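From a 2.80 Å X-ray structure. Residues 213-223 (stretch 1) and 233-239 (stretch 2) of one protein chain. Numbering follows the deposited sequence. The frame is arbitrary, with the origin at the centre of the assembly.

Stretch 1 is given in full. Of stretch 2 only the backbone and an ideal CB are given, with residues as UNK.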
# COMPACT_ATOMS: atom_id res chain seq x y z
N GLU A 213 -8.65 -9.76 -9.01
CA GLU A 213 -9.73 -9.94 -8.05
C GLU A 213 -9.91 -11.41 -7.71
O GLU A 213 -9.75 -12.29 -8.56
CB GLU A 213 -11.04 -9.36 -8.58
CG GLU A 213 -12.19 -9.43 -7.58
CD GLU A 213 -13.42 -8.66 -8.04
OE1 GLU A 213 -13.52 -8.35 -9.25
OE2 GLU A 213 -14.28 -8.36 -7.19
N TYR A 214 -10.23 -11.68 -6.46
CA TYR A 214 -10.47 -13.05 -6.03
C TYR A 214 -11.70 -13.60 -6.75
O TYR A 214 -12.76 -12.97 -6.78
CB TYR A 214 -10.67 -13.10 -4.52
CG TYR A 214 -10.79 -14.50 -3.97
CD1 TYR A 214 -12.03 -15.13 -3.90
CD2 TYR A 214 -9.68 -15.19 -3.53
CE1 TYR A 214 -12.15 -16.41 -3.39
CE2 TYR A 214 -9.78 -16.47 -3.02
CZ TYR A 214 -11.02 -17.08 -2.96
OH TYR A 214 -11.13 -18.35 -2.46
N ASP A 215 -11.54 -14.77 -7.36
CA ASP A 215 -12.68 -15.47 -7.93
C ASP A 215 -12.54 -16.98 -7.76
O ASP A 215 -13.21 -17.75 -8.47
CB ASP A 215 -12.89 -15.09 -9.41
CG ASP A 215 -12.12 -15.97 -10.36
OD1 ASP A 215 -10.88 -15.80 -10.46
OD2 ASP A 215 -12.75 -16.83 -11.00
N GLY A 216 -11.69 -17.43 -6.84
CA GLY A 216 -11.54 -18.83 -6.53
C GLY A 216 -12.77 -19.41 -5.85
O GLY A 216 -13.85 -18.82 -5.90
N GLU A 217 -12.61 -20.57 -5.23
CA GLU A 217 -13.71 -21.13 -4.45
C GLU A 217 -14.05 -20.22 -3.28
O GLU A 217 -13.19 -19.53 -2.73
CB GLU A 217 -13.34 -22.54 -3.97
CG GLU A 217 -13.06 -23.49 -5.11
CD GLU A 217 -13.09 -24.94 -4.69
OE1 GLU A 217 -12.01 -25.58 -4.70
OE2 GLU A 217 -14.18 -25.44 -4.34
N GLY A 218 -15.33 -20.20 -2.92
CA GLY A 218 -15.77 -19.39 -1.80
C GLY A 218 -15.81 -17.91 -2.07
O GLY A 218 -15.73 -17.11 -1.12
N VAL A 219 -15.94 -17.50 -3.33
CA VAL A 219 -15.86 -16.09 -3.69
C VAL A 219 -16.94 -15.27 -2.98
O VAL A 219 -16.67 -14.18 -2.46
CB VAL A 219 -15.94 -15.94 -5.22
CG1 VAL A 219 -17.31 -16.39 -5.75
CG2 VAL A 219 -15.61 -14.51 -5.66
N GLU A 220 -18.17 -15.78 -2.93
CA GLU A 220 -19.25 -15.00 -2.34
C GLU A 220 -18.99 -14.72 -0.87
O GLU A 220 -19.30 -13.63 -0.37
CB GLU A 220 -20.59 -15.71 -2.53
CG GLU A 220 -21.36 -15.27 -3.78
CD GLU A 220 -22.04 -13.93 -3.61
OE1 GLU A 220 -22.14 -13.45 -2.46
OE2 GLU A 220 -22.49 -13.36 -4.63
N SER A 221 -18.43 -15.69 -0.15
CA SER A 221 -18.12 -15.46 1.26
C SER A 221 -17.10 -14.34 1.42
O SER A 221 -17.20 -13.53 2.34
CB SER A 221 -17.64 -16.75 1.92
OG SER A 221 -18.72 -17.66 2.08
N VAL A 222 -16.12 -14.27 0.51
CA VAL A 222 -15.18 -13.14 0.52
C VAL A 222 -15.94 -11.83 0.39
O VAL A 222 -15.71 -10.88 1.16
CB VAL A 222 -14.15 -13.30 -0.60
CG1 VAL A 222 -13.30 -12.05 -0.73
CG2 VAL A 222 -13.27 -14.51 -0.34
N LYS A 223 -16.85 -11.74 -0.58
CA LYS A 223 -17.66 -10.53 -0.74
C LYS A 223 -18.51 -10.25 0.50
O LYS A 223 -18.69 -9.08 0.88
CB LYS A 223 -18.54 -10.65 -1.99
CG LYS A 223 -17.74 -10.85 -3.28
CD LYS A 223 -16.62 -9.82 -3.43
CE LYS A 223 -15.70 -10.10 -4.61
NZ LYS A 223 -14.53 -9.17 -4.64
N UNK A 233 -15.44 -18.57 6.70
CA UNK A 233 -14.63 -19.74 6.43
C UNK A 233 -15.17 -20.45 5.20
O UNK A 233 -16.34 -20.83 5.16
CB UNK A 233 -14.61 -20.68 7.64
N UNK A 234 -14.31 -20.61 4.20
CA UNK A 234 -14.61 -21.39 3.01
C UNK A 234 -14.19 -22.83 3.28
O UNK A 234 -13.01 -23.08 3.57
CB UNK A 234 -13.90 -20.82 1.78
N UNK A 235 -15.14 -23.75 3.23
CA UNK A 235 -14.89 -25.12 3.64
C UNK A 235 -14.56 -26.00 2.44
O UNK A 235 -15.21 -25.92 1.40
CB UNK A 235 -16.10 -25.68 4.39
N UNK A 236 -13.52 -26.79 2.60
CA UNK A 236 -13.15 -27.72 1.60
C UNK A 236 -12.95 -27.24 0.22
O UNK A 236 -13.83 -27.36 -0.60
CB UNK A 236 -14.21 -28.83 1.56
N UNK A 237 -11.82 -26.59 -0.03
CA UNK A 237 -11.49 -26.24 -1.38
C UNK A 237 -10.17 -26.85 -1.69
O UNK A 237 -9.42 -27.15 -0.78
CB UNK A 237 -11.47 -24.73 -1.59
N UNK A 238 -9.94 -27.10 -2.98
CA UNK A 238 -8.83 -27.93 -3.44
C UNK A 238 -7.92 -27.32 -4.46
O UNK A 238 -8.37 -26.88 -5.47
CB UNK A 238 -9.38 -29.23 -4.02
N UNK A 239 -6.63 -27.35 -4.19
CA UNK A 239 -5.68 -26.99 -5.20
C UNK A 239 -5.36 -28.42 -5.51
O UNK A 239 -4.76 -29.10 -4.70
CB UNK A 239 -4.52 -26.08 -4.79

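Position 233 lies in an extended strand, and its CA-to-CB bond points away from stretch 1. No atom of stretch 1 comes within 5.5 Å of the ideal CB, so many side chains would suit, polar or apolar. The deposited residue is Met-233, whose side chain runs out in an all-t conformation; its nearest approach is 7.5 Å, from Met-233 CB to Ser-221 OG.

Position 234 is the opposite case. The backbone is still extended, but CA-to-CB points toward stretch 1, and the ideal CB sits 4.3 Å from Gly-218 CA and 4.7 Å from Glu-217 O. Beyond it lie the Tyr-214 ring and hydroxyl and, in the helix that follows the N-cap residue Gly-218, the Ser-221 CB and the CG2 methyl of Val-222. The hydroxyl and the carbonyl are already engaged with each other, through a very short hydrogen bond of 2.4 Å from Tyr-214 OH to Glu-217 O, so the site favours an apolar side chain of moderate length; valine, leucine, isoleucine or methionine are all plausible. The deposited residue is Ile-234, with chi1 m and chi2 t. Ile-234 CG2 lies 3.3 Å and CD1 3.6 Å from Gly-218 CA, a fit that depends on the glycine, since an ideal CB on Gly-218 would come within 2.1 Å of Ile-234 CG2 and clash. The positive phi of Gly-218 independently favours glycine there. Ile-234 CD1 also reaches Glu-217 O at 3.6 Å, Tyr-214 OH at 3.9 Å and Val-222 CG2 at 4.2 Å, while Ile-234 CG1 passes 4.4 Å from Ser-221 CB.

At 235 the side chain starts too far off to meet stretch 1, and a polar or charged residue would be as acceptable as any. It is Glu-235, which makes no contact with stretch 1.

The chain turns a corner at 236, where phi/psi of 53/76° suits glycine or asparagine better than most residues, and CA-to-CB points away. Asn-236 fits this positive phi.

Position 237 faces stretch 1 again, and here the neighbour is a carboxylate: the ideal CB is a tight 3.3 Å from Glu-217 OE1. A donor could be imagined, but an apolar chain that turns along the aliphatic part of Glu-217 is also reasonable. The residue is Leu-237, whose CB is 3.2 Å from Glu-217 OE1 and whose CD2 packs 3.5 Å from Glu-217 CB; its chi angles, 28° and 104°, lie between wells.

At 238 CA-to-CB points sideways, yet the ideal CB is 4.5 Å from Glu-217 OE1. The backbone amide already serves this acceptor, in a well-aligned hydrogen bond of 3.1 Å from N of position 238 to Glu-217 OE1 (166°), whatever the side chain, proline excepted. A short donor such as serine or threonine could add to it. Thr-238 does so, though only through a weak hydrogen bond, 3.5 Å from Thr-238 OG1 to Glu-217 OE1.

Position 239 points sideways into space that stretch 1 leaves empty, so size is little restricted. Tyr-239 brings its end nearer, but without contact.

Stretch 2 233-239: MIENLTY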
# COMPACT_ATOMS: atom_id res chain seq x y z
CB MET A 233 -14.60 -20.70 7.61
CG MET A 233 -13.47 -21.73 7.55
SD MET A 233 -13.77 -23.09 8.70
CE MET A 233 -12.11 -23.69 9.01
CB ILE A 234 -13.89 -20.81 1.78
CG1 ILE A 234 -14.05 -19.29 1.79
CG2 ILE A 234 -14.46 -21.39 0.50
CD1 ILE A 234 -13.29 -18.57 0.72
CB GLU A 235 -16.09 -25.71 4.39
CG GLU A 235 -16.35 -25.08 5.75
CD GLU A 235 -17.48 -25.76 6.49
OE1 GLU A 235 -18.38 -26.33 5.84
OE2 GLU A 235 -17.47 -25.73 7.74
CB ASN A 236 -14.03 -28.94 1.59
CG ASN A 236 -13.22 -30.17 1.41
OD1 ASN A 236 -12.12 -30.13 0.92
ND2 ASN A 236 -13.74 -31.26 1.85
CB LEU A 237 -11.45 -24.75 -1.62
CG LEU A 237 -11.13 -23.80 -0.51
CD1 LEU A 237 -9.74 -23.36 -0.76
CD2 LEU A 237 -12.02 -22.63 -0.73
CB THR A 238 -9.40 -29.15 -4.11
OG1 THR A 238 -10.67 -28.79 -4.63
CG2 THR A 238 -9.59 -30.21 -3.10
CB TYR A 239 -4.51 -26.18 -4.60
CG TYR A 239 -4.74 -24.65 -4.57
CD1 TYR A 239 -5.93 -24.12 -4.99
CD2 TYR A 239 -3.77 -23.74 -4.09
CE1 TYR A 239 -6.18 -22.76 -4.96
CE2 TYR A 239 -4.03 -22.38 -4.06
CZ TYR A 239 -5.25 -21.89 -4.51
OH TYR A 239 -5.62 -20.58 -4.57
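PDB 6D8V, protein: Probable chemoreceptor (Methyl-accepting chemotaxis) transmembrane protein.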